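Local coordinates for esterase (Xanthomonas oryzae pv. oryzae, PDB 3H2G), which hydrolyses ester bonds in the cell wall of rice and contributes to the virulence of the bacterium on this host, at residues C42-A47 and R112-G117; G221-G226 and N335-P340; D259-K264 and T283-D288; W322-P327 and R354-V359. All blocks are in the same frame, centred on the assembly; numbering follows the deposited sequence.

Contact 1 (C42-A47 and R112-G117); sequences CNVRVA and RLASQG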
loop_
_atom_site.group_PDB
_atom_site.type_symbol
_atom_site.label_atom_id
_atom_site.label_comp_id
_atom_site.label_asym_id
_atom_site.label_seq_id
_atom_site.Cartn_x
_atom_site.Cartn_y
_atom_site.Cartn_z
ATOM N N CYS A 42 8.036 17.120 16.701
ATOM C CA CYS A 42 9.358 16.792 16.167
ATOM C C CYS A 42 9.716 17.451 14.842
ATOM O O CYS A 42 8.839 17.765 14.032
ATOM C CB CYS A 42 9.458 15.276 15.946
ATOM S SG CYS A 42 8.945 14.259 17.361
ATOM N N ASN A 43 11.016 17.652 14.630
ATOM C CA ASN A 43 11.500 18.165 13.354
ATOM C C ASN A 43 11.544 16.834 12.595
ATOM O O ASN A 43 11.599 15.774 13.224
ATOM C CB ASN A 43 12.932 18.719 13.453
ATOM C CG ASN A 43 13.053 19.907 14.393
ATOM O OD1 ASN A 43 12.245 20.835 14.359
ATOM N ND2 ASN A 43 14.091 19.891 15.226
ATOM N N VAL A 44 11.520 16.867 11.268
ATOM C CA VAL A 44 11.552 15.620 10.508
ATOM C C VAL A 44 12.608 15.634 9.412
ATOM O O VAL A 44 12.641 16.540 8.584
ATOM C CB VAL A 44 10.180 15.323 9.857
ATOM C CG1 VAL A 44 10.253 14.031 9.050
ATOM C CG2 VAL A 44 9.107 15.215 10.931
ATOM N N ARG A 45 13.466 14.620 9.417
ATOM C CA ARG A 45 14.514 14.505 8.410
ATOM C C ARG A 45 14.071 13.487 7.369
ATOM O O ARG A 45 13.556 12.421 7.715
ATOM C CB ARG A 45 15.824 14.044 9.053
ATOM C CG ARG A 45 17.024 14.105 8.120
ATOM C CD ARG A 45 18.285 13.616 8.814
ATOM N NE ARG A 45 19.486 13.950 8.056
ATOM C CZ ARG A 45 20.694 13.462 8.318
ATOM N NH1 ARG A 45 20.864 12.611 9.322
ATOM N NH2 ARG A 45 21.733 13.826 7.576
ATOM N N VAL A 46 14.263 13.822 6.096
ATOM C CA VAL A 46 13.888 12.935 5.005
ATOM C C VAL A 46 15.120 12.291 4.385
ATOM O O VAL A 46 16.047 12.980 3.957
ATOM C CB VAL A 46 13.127 13.695 3.898
ATOM C CG1 VAL A 46 12.704 12.727 2.795
ATOM C CG2 VAL A 46 11.916 14.393 4.490
ATOM N N ALA A 47 15.125 10.965 4.345
ATOM C CA ALA A 47 16.235 10.223 3.768
ATOM C C ALA A 47 15.715 9.221 2.750
ATOM O O ALA A 47 14.545 8.836 2.778
ATOM C CB ALA A 47 17.015 9.499 4.865
ATOM N N ARG A 112 1.673 13.908 10.283
ATOM C CA ARG A 112 0.906 13.201 11.304
ATOM C C ARG A 112 1.655 12.128 12.082
ATOM O O ARG A 112 1.317 11.844 13.227
ATOM C CB ARG A 112 -0.321 12.546 10.668
ATOM C CG ARG A 112 -1.209 13.491 9.889
ATOM C CD ARG A 112 -1.881 14.504 10.795
ATOM N NE ARG A 112 -2.825 15.324 10.042
ATOM C CZ ARG A 112 -3.705 16.152 10.592
ATOM N NH1 ARG A 112 -3.768 16.278 11.912
ATOM N NH2 ARG A 112 -4.533 16.843 9.820
ATOM N N LEU A 113 2.663 11.526 11.461
ATOM C CA LEU A 113 3.398 10.446 12.109
ATOM C C LEU A 113 4.831 10.775 12.527
ATOM O O LEU A 113 5.156 10.738 13.717
ATOM C CB LEU A 113 3.378 9.216 11.196
ATOM C CG LEU A 113 1.971 8.647 10.948
ATOM C CD1 LEU A 113 2.025 7.572 9.879
ATOM C CD2 LEU A 113 1.405 8.082 12.251
ATOM N N ALA A 114 5.689 11.091 11.563
ATOM C CA ALA A 114 7.079 11.411 11.880
ATOM C C ALA A 114 7.170 12.613 12.818
ATOM O O ALA A 114 8.044 12.671 13.686
ATOM C CB ALA A 114 7.864 11.690 10.598
ATOM N N SER A 115 6.265 13.570 12.638
ATOM C CA SER A 115 6.258 14.779 13.457
ATOM C C SER A 115 5.867 14.483 14.897
ATOM O O SER A 115 6.010 15.339 15.773
ATOM C CB SER A 115 5.281 15.799 12.882
ATOM O OG SER A 115 3.945 15.361 13.061
ATOM N N GLN A 116 5.364 13.276 15.134
ATOM C CA GLN A 116 4.952 12.872 16.469
ATOM C C GLN A 116 5.896 11.844 17.091
ATOM O O GLN A 116 5.580 11.253 18.126
ATOM C CB GLN A 116 3.525 12.316 16.437
ATOM C CG GLN A 116 2.456 13.350 16.111
ATOM C CD GLN A 116 2.492 14.559 17.036
ATOM O OE1 GLN A 116 2.796 14.443 18.227
ATOM N NE2 GLN A 116 2.162 15.727 16.493
ATOM N N GLY A 117 7.041 11.616 16.454
ATOM C CA GLY A 117 8.011 10.684 17.007
ATOM C C GLY A 117 8.084 9.301 16.391
ATOM O O GLY A 117 8.788 8.434 16.904
#
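The Schellman motif that ends helix 108-114 forms a turn against which C42 and V44 rest, C42 facing S115 and G117 and V44 facing A114. The turn is defined by two backbone bonds: G117 N reaches A114 O at 3.1 Å, and the N of the residue after G117 reaches L113 O. G117 is the C-prime residue, with a positive phi of 102° at which a side chain would collide with the carbonyl oxygen of Q116. Across the contact, C42 N lies 2.9 Å from S115 O, a hydrogen bond that is weak because its N-H...O angle is only 129°. C42 SG is anti to the carbonyl carbon (chi1 -50°), and from there it comes within 3.4 Å of G117 N and 3.5 Å of S115 O, close packing rather than bonding. C42 O, buried by the contact, has no hydrogen-bond partner in the model. V44 supplies the apolar half by spreading both methyls over the turn. CG1 touches A114 CB at 3.7 Å, and CG2 lies 3.7 Å from S115 N. The hydroxyl of S115 takes no part in this, since its OG bonds back to T111 O in the helix. C42 SG continues into a disulfide with C75. Strand 43-54 pairs with strand 7-16 through V44 and Y16 and with strand 60-71 through N43 and G71, while helix 18-26 places I21 against both V44 and S115, and helix 376-396 touches R112 and L113 of the helix and Q116 of the turn.

Contact 2 (G221-G226 and N335-P340); sequences GSNAVG and NDATVP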
loop_
_atom_site.group_PDB
_atom_site.type_symbol
_atom_site.label_atom_id
_atom_site.label_comp_id
_atom_site.label_asym_id
_atom_site.label_seq_id
_atom_site.Cartn_x
_atom_site.Cartn_y
_atom_site.Cartn_z
ATOM N N GLY A 221 -18.563 -2.670 -12.973
ATOM C CA GLY A 221 -18.193 -1.271 -13.047
ATOM C C GLY A 221 -18.727 -0.516 -11.843
ATOM O O GLY A 221 -18.367 0.635 -11.600
ATOM N N SER A 222 -19.603 -1.167 -11.088
ATOM C CA SER A 222 -20.174 -0.558 -9.895
ATOM C C SER A 222 -20.390 -1.636 -8.852
ATOM O O SER A 222 -20.468 -2.822 -9.175
ATOM C CB SER A 222 -21.510 0.122 -10.212
ATOM O OG SER A 222 -22.523 -0.836 -10.468
ATOM N N ASN A 223 -20.468 -1.221 -7.595
ATOM C CA ASN A 223 -20.695 -2.150 -6.501
ATOM C C ASN A 223 -21.810 -1.584 -5.632
ATOM O O ASN A 223 -22.406 -0.561 -5.973
ATOM C CB ASN A 223 -19.413 -2.336 -5.686
ATOM C CG ASN A 223 -18.801 -1.022 -5.254
ATOM O OD1 ASN A 223 -19.440 -0.217 -4.583
ATOM N ND2 ASN A 223 -17.549 -0.800 -5.637
ATOM N N ALA A 224 -22.088 -2.244 -4.515
ATOM C CA ALA A 224 -23.149 -1.812 -3.609
ATOM C C ALA A 224 -22.974 -0.389 -3.093
ATOM O O ALA A 224 -23.955 0.272 -2.751
ATOM C CB ALA A 224 -23.252 -2.781 -2.432
ATOM N N VAL A 225 -21.730 0.078 -3.035
ATOM C CA VAL A 225 -21.442 1.422 -2.542
ATOM C C VAL A 225 -21.596 2.478 -3.630
ATOM O O VAL A 225 -22.194 3.530 -3.407
ATOM C CB VAL A 225 -20.004 1.510 -1.970
ATOM C CG1 VAL A 225 -19.757 2.894 -1.389
ATOM C CG2 VAL A 225 -19.803 0.439 -0.905
ATOM N N GLY A 226 -21.050 2.196 -4.805
ATOM C CA GLY A 226 -21.142 3.146 -5.898
ATOM C C GLY A 226 -20.348 2.702 -7.107
ATOM O O GLY A 226 -19.991 1.533 -7.233
ATOM N N ASN A 335 -18.123 5.079 2.647
ATOM C CA ASN A 335 -18.440 5.913 1.481
ATOM C C ASN A 335 -17.551 5.455 0.318
ATOM O O ASN A 335 -17.798 5.796 -0.838
ATOM C CB ASN A 335 -18.123 7.394 1.740
ATOM C CG ASN A 335 -19.018 8.029 2.788
ATOM O OD1 ASN A 335 -18.529 8.672 3.716
ATOM N ND2 ASN A 335 -20.327 7.876 2.634
ATOM N N ASP A 336 -16.514 4.688 0.650
ATOM C CA ASP A 336 -15.522 4.191 -0.311
ATOM C C ASP A 336 -16.042 3.183 -1.341
ATOM O O ASP A 336 -16.342 2.039 -1.003
ATOM C CB ASP A 336 -14.355 3.563 0.458
ATOM C CG ASP A 336 -13.108 3.389 -0.391
ATOM O OD1 ASP A 336 -13.213 3.330 -1.635
ATOM O OD2 ASP A 336 -12.013 3.294 0.200
ATOM N N ALA A 337 -16.125 3.608 -2.600
ATOM C CA ALA A 337 -16.600 2.739 -3.673
ATOM C C ALA A 337 -15.453 2.081 -4.445
ATOM O O ALA A 337 -15.683 1.189 -5.262
ATOM C CB ALA A 337 -17.490 3.534 -4.637
ATOM N N THR A 338 -14.221 2.517 -4.194
ATOM C CA THR A 338 -13.070 1.928 -4.878
ATOM C C THR A 338 -12.668 0.642 -4.156
ATOM O O THR A 338 -12.417 -0.389 -4.786
ATOM C CB THR A 338 -11.880 2.913 -4.923
ATOM O OG1 THR A 338 -12.244 4.064 -5.701
ATOM C CG2 THR A 338 -10.663 2.251 -5.561
ATOM N N VAL A 339 -12.615 0.709 -2.831
ATOM C CA VAL A 339 -12.293 -0.451 -2.008
ATOM C C VAL A 339 -13.349 -0.501 -0.903
ATOM O O VAL A 339 -13.175 0.094 0.163
ATOM C CB VAL A 339 -10.884 -0.337 -1.372
ATOM C CG1 VAL A 339 -10.616 -1.546 -0.480
ATOM C CG2 VAL A 339 -9.825 -0.249 -2.466
ATOM N N PRO A 340 -14.473 -1.197 -1.154
ATOM C CA PRO A 340 -15.553 -1.309 -0.171
ATOM C C PRO A 340 -15.092 -1.776 1.203
ATOM O O PRO A 340 -14.233 -2.652 1.318
ATOM C CB PRO A 340 -16.513 -2.291 -0.834
ATOM C CG PRO A 340 -16.363 -1.940 -2.292
ATOM C CD PRO A 340 -14.862 -1.826 -2.431
#
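N223 and V225 carry the contact from one loop, A337 and P340 receive it on the other. Among polar interactions, one hydrogen bond crosses: N223 ND2 gives to A337 O at 2.8 Å with an N-H...O angle of 155°. The acceptor lies almost in the amide plane of N223, whereas the donor is tilted 20° from the carbonyl plane of A337. ND2 has a second partner in S218 OG. Within its own loop N223 OD1 takes two backbone donors: V225 N at 2.8 Å, in the carbonyl plane on a lone pair, and G226 N at 2.9 Å, from above that plane. This makes an Asx turn and Asx motif. A chi1 of 52° puts CG between the backbone N and the carbonyl carbon; the bonds to OD1 and ND2 then fix the amide. D336 OD1 repeats the pattern, accepting from T338 N nearly along its C-O axis and from V339 N above the carboxylate plane. Van der Waals contacts make up the rest. V225 CG1 sits 3.5 Å from both N335 O and D336 O; its apolar contact is with A337 CB at 4.0 Å, while V225 CG2 approaches P340 CB. N223 and P340 meet tip to tip, N223 ND2 lying 3.7 Å from P340 CG. D336 OD2 bonds to H377 ND1, and D336, H377 and S176 are arranged as in a Ser-His-Asp triad and probably form one; the loop following strand 328-332 is therefore probably the acid loop of an alpha/beta-hydrolase, to which N223 is hydrogen-bonded through A337 O.

Contact 3 (D259-K264 and T283-D288); sequences DPWAAK and TLPSID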
loop_
_atom_site.group_PDB
_atom_site.type_symbol
_atom_site.label_atom_id
_atom_site.label_comp_id
_atom_site.label_asym_id
_atom_site.label_seq_id
_atom_site.Cartn_x
_atom_site.Cartn_y
_atom_site.Cartn_z
ATOM N N ASP A 259 -8.860 -4.690 -29.143
ATOM C CA ASP A 259 -7.966 -3.706 -29.736
ATOM C C ASP A 259 -8.668 -2.361 -29.584
ATOM O O ASP A 259 -9.893 -2.310 -29.462
ATOM C CB ASP A 259 -7.703 -4.011 -31.218
ATOM C CG ASP A 259 -8.966 -4.349 -31.988
ATOM O OD1 ASP A 259 -10.080 -4.139 -31.458
ATOM O OD2 ASP A 259 -8.839 -4.826 -33.137
ATOM N N PRO A 260 -7.908 -1.255 -29.567
ATOM C CA PRO A 260 -6.451 -1.149 -29.677
ATOM C C PRO A 260 -5.775 -1.258 -28.310
ATOM O O PRO A 260 -4.562 -1.101 -28.186
ATOM C CB PRO A 260 -6.270 0.237 -30.280
ATOM C CG PRO A 260 -7.307 1.015 -29.546
ATOM C CD PRO A 260 -8.521 0.088 -29.569
ATOM N N TRP A 261 -6.577 -1.538 -27.289
ATOM C CA TRP A 261 -6.093 -1.627 -25.917
ATOM C C TRP A 261 -5.064 -2.722 -25.650
ATOM O O TRP A 261 -4.104 -2.508 -24.909
ATOM C CB TRP A 261 -7.295 -1.789 -24.990
ATOM C CG TRP A 261 -8.405 -0.864 -25.377
ATOM C CD1 TRP A 261 -9.662 -1.209 -25.783
ATOM C CD2 TRP A 261 -8.333 0.563 -25.464
ATOM N NE1 TRP A 261 -10.377 -0.085 -26.124
ATOM C CE2 TRP A 261 -9.583 1.018 -25.936
ATOM C CE3 TRP A 261 -7.328 1.504 -25.191
ATOM C CZ2 TRP A 261 -9.858 2.374 -26.142
ATOM C CZ3 TRP A 261 -7.603 2.854 -25.397
ATOM C CH2 TRP A 261 -8.858 3.273 -25.868
ATOM N N ALA A 262 -5.253 -3.885 -26.263
ATOM C CA ALA A 262 -4.338 -5.005 -26.066
ATOM C C ALA A 262 -2.871 -4.658 -26.326
ATOM O O ALA A 262 -1.984 -5.075 -25.578
ATOM C CB ALA A 262 -4.763 -6.184 -26.949
ATOM N N ALA A 263 -2.614 -3.892 -27.380
ATOM C CA ALA A 263 -1.246 -3.526 -27.733
ATOM C C ALA A 263 -0.653 -2.388 -26.907
ATOM O O ALA A 263 0.561 -2.192 -26.907
ATOM C CB ALA A 263 -1.177 -3.172 -29.222
ATOM N N LYS A 264 -1.486 -1.643 -26.193
ATOM C CA LYS A 264 -0.969 -0.520 -25.419
ATOM C C LYS A 264 -1.032 -0.644 -23.902
ATOM O O LYS A 264 -0.460 0.186 -23.193
ATOM C CB LYS A 264 -1.694 0.764 -25.822
ATOM C CG LYS A 264 -3.160 0.790 -25.434
ATOM C CD LYS A 264 -3.780 2.163 -25.679
ATOM C CE LYS A 264 -3.152 3.230 -24.793
ATOM N NZ LYS A 264 -3.744 4.583 -25.030
ATOM N N THR A 283 -6.410 8.045 -21.078
ATOM C CA THR A 283 -5.478 7.159 -21.764
ATOM C C THR A 283 -6.185 5.848 -22.097
ATOM O O THR A 283 -5.958 5.258 -23.154
ATOM C CB THR A 283 -4.237 6.878 -20.907
ATOM O OG1 THR A 283 -4.628 6.229 -19.691
ATOM C CG2 THR A 283 -3.535 8.178 -20.574
ATOM N N LEU A 284 -7.040 5.403 -21.184
ATOM C CA LEU A 284 -7.824 4.189 -21.373
ATOM C C LEU A 284 -9.289 4.603 -21.286
ATOM O O LEU A 284 -9.608 5.664 -20.749
ATOM C CB LEU A 284 -7.507 3.157 -20.287
ATOM C CG LEU A 284 -6.074 2.618 -20.240
ATOM C CD1 LEU A 284 -5.970 1.544 -19.161
ATOM C CD2 LEU A 284 -5.692 2.047 -21.600
ATOM N N PRO A 285 -10.203 3.781 -21.820
ATOM C CA PRO A 285 -11.616 4.162 -21.749
ATOM C C PRO A 285 -12.152 4.268 -20.324
ATOM O O PRO A 285 -11.579 3.707 -19.388
ATOM C CB PRO A 285 -12.309 3.068 -22.561
ATOM C CG PRO A 285 -11.399 1.888 -22.399
ATOM C CD PRO A 285 -10.030 2.498 -22.522
ATOM N N SER A 286 -13.243 5.011 -20.164
ATOM C CA SER A 286 -13.862 5.170 -18.859
ATOM C C SER A 286 -14.642 3.897 -18.517
ATOM O O SER A 286 -14.948 3.089 -19.398
ATOM C CB SER A 286 -14.777 6.399 -18.856
ATOM O OG SER A 286 -15.592 6.434 -20.013
ATOM N N ILE A 287 -14.954 3.723 -17.237
ATOM C CA ILE A 287 -15.652 2.536 -16.749
ATOM C C ILE A 287 -16.963 2.191 -17.464
ATOM O O ILE A 287 -17.331 1.021 -17.560
ATOM C CB ILE A 287 -15.920 2.662 -15.231
ATOM C CG1 ILE A 287 -16.277 1.297 -14.647
ATOM C CG2 ILE A 287 -17.016 3.685 -14.978
ATOM C CD1 ILE A 287 -15.132 0.294 -14.710
ATOM N N ASP A 288 -17.666 3.201 -17.966
ATOM C CA ASP A 288 -18.930 2.974 -18.661
ATOM C C ASP A 288 -18.751 2.225 -19.985
ATOM O O ASP A 288 -19.715 1.695 -20.547
ATOM C CB ASP A 288 -19.633 4.312 -18.908
ATOM C CG ASP A 288 -18.760 5.300 -19.656
ATOM O OD1 ASP A 288 -18.966 5.487 -20.872
ATOM O OD2 ASP A 288 -17.856 5.889 -19.025
#
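W261 and P285 reach toward each other tip to tip, and this is the tightly packed part of the contact. P285 CD stands 3.5 Å from the centroid of the six-membered ring of W261 and only 7° off its normal, a CH-pi contact made squarely over the face. All six atoms of that W261 ring lie 3.6 to 3.9 Å from P285 CD, so the methylene stands near the ring centre. Y293 adds a ring that meets the indole with planes at about 45°. On the inward side L284 CD2 passes W261 CE3 at 4.0 Å as the two side chains slide past each other, and buried L284 packs on I232, L233 and S236 of helix 231-246. The looser, more solvent-exposed side lies at P260 and K264. P260 CD, from an exposed proline preceded by a cis peptide bond, covers the opposite face of the W261 indole, 3.8 Å above the plane and toward the rim. Toward the protein surface K264 adds one polar bond: its NZ donates to T283 O at 3.0 Å, tilted from the carbonyl plane. The K264 chain bends at chi3 (-64°), which places CE 3.8 Å from T283 O. Both segments belong to the mainly helical insertion between strands 198-205 and 328-332, the position where many alpha/beta-hydrolases carry a lid, and here the W261 indole is held between P260 and P285.

Contact 4 (W322-P327 and R354-V359); sequences WAPQTP and RGSNQV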
loop_
_atom_site.group_PDB
_atom_site.type_symbol
_atom_site.label_atom_id
_atom_site.label_comp_id
_atom_site.label_asym_id
_atom_site.label_seq_id
_atom_site.Cartn_x
_atom_site.Cartn_y
_atom_site.Cartn_z
ATOM N N TRP A 322 -6.085 -16.701 7.976
ATOM C CA TRP A 322 -5.052 -16.746 8.999
ATOM C C TRP A 322 -5.578 -16.112 10.278
ATOM O O TRP A 322 -6.668 -15.536 10.290
ATOM C CB TRP A 322 -3.769 -16.048 8.528
ATOM C CG TRP A 322 -3.910 -14.603 8.173
ATOM C CD1 TRP A 322 -4.661 -14.068 7.162
ATOM C CD2 TRP A 322 -3.250 -13.503 8.810
ATOM N NE1 TRP A 322 -4.505 -12.700 7.131
ATOM C CE2 TRP A 322 -3.646 -12.328 8.131
ATOM C CE3 TRP A 322 -2.361 -13.396 9.888
ATOM C CZ2 TRP A 322 -3.184 -11.060 8.497
ATOM C CZ3 TRP A 322 -1.899 -12.128 10.253
ATOM C CH2 TRP A 322 -2.312 -10.980 9.558
ATOM N N ALA A 323 -4.813 -16.239 11.355
ATOM C CA ALA A 323 -5.215 -15.698 12.644
ATOM C C ALA A 323 -4.213 -14.653 13.128
ATOM O O ALA A 323 -3.149 -14.996 13.645
ATOM C CB ALA A 323 -5.332 -16.836 13.664
ATOM N N PRO A 324 -4.543 -13.360 12.961
ATOM C CA PRO A 324 -3.661 -12.266 13.384
ATOM C C PRO A 324 -3.410 -12.296 14.889
ATOM O O PRO A 324 -4.345 -12.457 15.679
ATOM C CB PRO A 324 -4.423 -11.015 12.943
ATOM C CG PRO A 324 -5.224 -11.501 11.761
ATOM C CD PRO A 324 -5.726 -12.833 12.260
ATOM N N GLN A 325 -2.146 -12.146 15.277
ATOM C CA GLN A 325 -1.758 -12.170 16.683
ATOM C C GLN A 325 -1.494 -10.765 17.226
ATOM O O GLN A 325 -1.598 -10.519 18.429
ATOM C CB GLN A 325 -0.498 -13.025 16.859
ATOM C CG GLN A 325 -0.085 -13.243 18.307
ATOM C CD GLN A 325 -0.798 -14.422 18.957
ATOM O OE1 GLN A 325 -1.778 -14.948 18.423
ATOM N NE2 GLN A 325 -0.309 -14.836 20.124
ATOM N N THR A 326 -1.150 -9.849 16.330
ATOM C CA THR A 326 -0.853 -8.468 16.701
ATOM C C THR A 326 -2.105 -7.601 16.815
ATOM O O THR A 326 -3.037 -7.744 16.021
ATOM C CB THR A 326 0.063 -7.811 15.642
ATOM O OG1 THR A 326 1.263 -8.578 15.503
ATOM C CG2 THR A 326 0.421 -6.380 16.045
ATOM N N PRO A 327 -2.154 -6.703 17.818
ATOM C CA PRO A 327 -3.336 -5.845 17.938
ATOM C C PRO A 327 -3.462 -5.135 16.589
ATOM O O PRO A 327 -2.519 -4.485 16.132
ATOM C CB PRO A 327 -2.954 -4.898 19.066
ATOM C CG PRO A 327 -2.165 -5.796 19.976
ATOM C CD PRO A 327 -1.275 -6.553 18.991
ATOM N N ARG A 354 -11.150 -18.074 12.836
ATOM C CA ARG A 354 -9.896 -18.789 13.025
ATOM C C ARG A 354 -9.298 -18.604 14.417
ATOM O O ARG A 354 -8.129 -18.915 14.648
ATOM C CB ARG A 354 -8.891 -18.390 11.938
ATOM C CG ARG A 354 -9.093 -19.163 10.637
ATOM C CD ARG A 354 -8.255 -18.620 9.491
ATOM N NE ARG A 354 -8.360 -19.462 8.300
ATOM C CZ ARG A 354 -7.683 -20.591 8.116
ATOM N NH1 ARG A 354 -6.835 -21.021 9.040
ATOM N NH2 ARG A 354 -7.857 -21.298 7.006
ATOM N N GLY A 355 -10.109 -18.094 15.341
ATOM C CA GLY A 355 -9.659 -17.924 16.711
ATOM C C GLY A 355 -9.007 -16.616 17.128
ATOM O O GLY A 355 -8.521 -16.509 18.254
ATOM N N SER A 356 -8.989 -15.621 16.247
ATOM C CA SER A 356 -8.376 -14.341 16.591
ATOM C C SER A 356 -9.378 -13.228 16.887
ATOM O O SER A 356 -10.286 -12.973 16.099
ATOM C CB SER A 356 -7.453 -13.871 15.465
ATOM O OG SER A 356 -7.043 -12.535 15.698
ATOM N N ASN A 357 -9.198 -12.562 18.023
ATOM C CA ASN A 357 -10.066 -11.452 18.403
ATOM C C ASN A 357 -9.199 -10.196 18.490
ATOM O O ASN A 357 -9.571 -9.212 19.127
ATOM C CB ASN A 357 -10.720 -11.722 19.762
ATOM C CG ASN A 357 -9.780 -11.459 20.928
ATOM O OD1 ASN A 357 -8.692 -12.032 21.011
ATOM N ND2 ASN A 357 -10.199 -10.584 21.839
ATOM N N GLN A 358 -8.046 -10.236 17.831
ATOM C CA GLN A 358 -7.099 -9.125 17.846
ATOM C C GLN A 358 -7.389 -8.013 16.847
ATOM O O GLN A 358 -6.723 -6.977 16.866
ATOM C CB GLN A 358 -5.681 -9.647 17.587
ATOM C CG GLN A 358 -5.171 -10.599 18.650
ATOM C CD GLN A 358 -5.033 -9.923 19.995
ATOM O OE1 GLN A 358 -4.198 -9.036 20.174
ATOM N NE2 GLN A 358 -5.860 -10.332 20.949
ATOM N N VAL A 359 -8.380 -8.211 15.986
ATOM C CA VAL A 359 -8.675 -7.212 14.966
ATOM C C VAL A 359 -9.989 -6.455 15.130
ATOM O O VAL A 359 -11.056 -7.053 15.251
ATOM C CB VAL A 359 -8.658 -7.854 13.562
ATOM C CG1 VAL A 359 -8.655 -6.770 12.493
ATOM C CG2 VAL A 359 -7.437 -8.766 13.420
#
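R354, the first residue beyond helix 342-353, opens the contact by laying its CD 3.3 Å from W322 N. R354 O meets A323 CB at 3.6 Å. G355 then turns the backbone with phi of 91° as the C-prime residue of the Schellman motif that ends the helix. S356 makes the polar bond of the contact: OG, anti to its own backbone N (chi1 170°), donates to P324 O at 2.7 Å, in the carbonyl plane and on a lone pair. The same OG accepts from Q358 N at 3.3 Å, forming an ST turn. Q358 rests on carbonyl oxygens, its CB against T326 O and its CG against P324 O, both at 3.6 Å. It lies beside P327, both pointing the same way, with Q358 OE1 3.8 Å from P327 CG. At V359, CG2 touches P324 CB at 3.8 Å as the side chains cross at about a right angle. P324 CG in turn covers a face of the W322 indole, and P324 and V359 both pack on F351. These loops lead into the neighbouring parallel strands 328-332 and 359-363, which helix 342-353 joins as a beta-alpha-beta crossover at the edge of the sheet.

From the N terminus, contact 1 comes first: it closes a loop of 64 residues holding strands 60-71 and 79-85, and ties strand 43-54 to the end of helix 108-114. Contact 2 opens at 221-226, after strand 198-205, and closes only at 335-340. Contact 3 lies wholly within that span and closes a short loop that includes helix 275-280, meeting contact 2 where I287 CG1 packs 3.6 Å from G221 CA. Contact 4 opens at 322-327, before contact 2 has closed, so these two cross; it joins the entrances of the last two strands. Contacts 1 and 3 lie on opposite sides of the chain's centre, their centres about 41 Å apart.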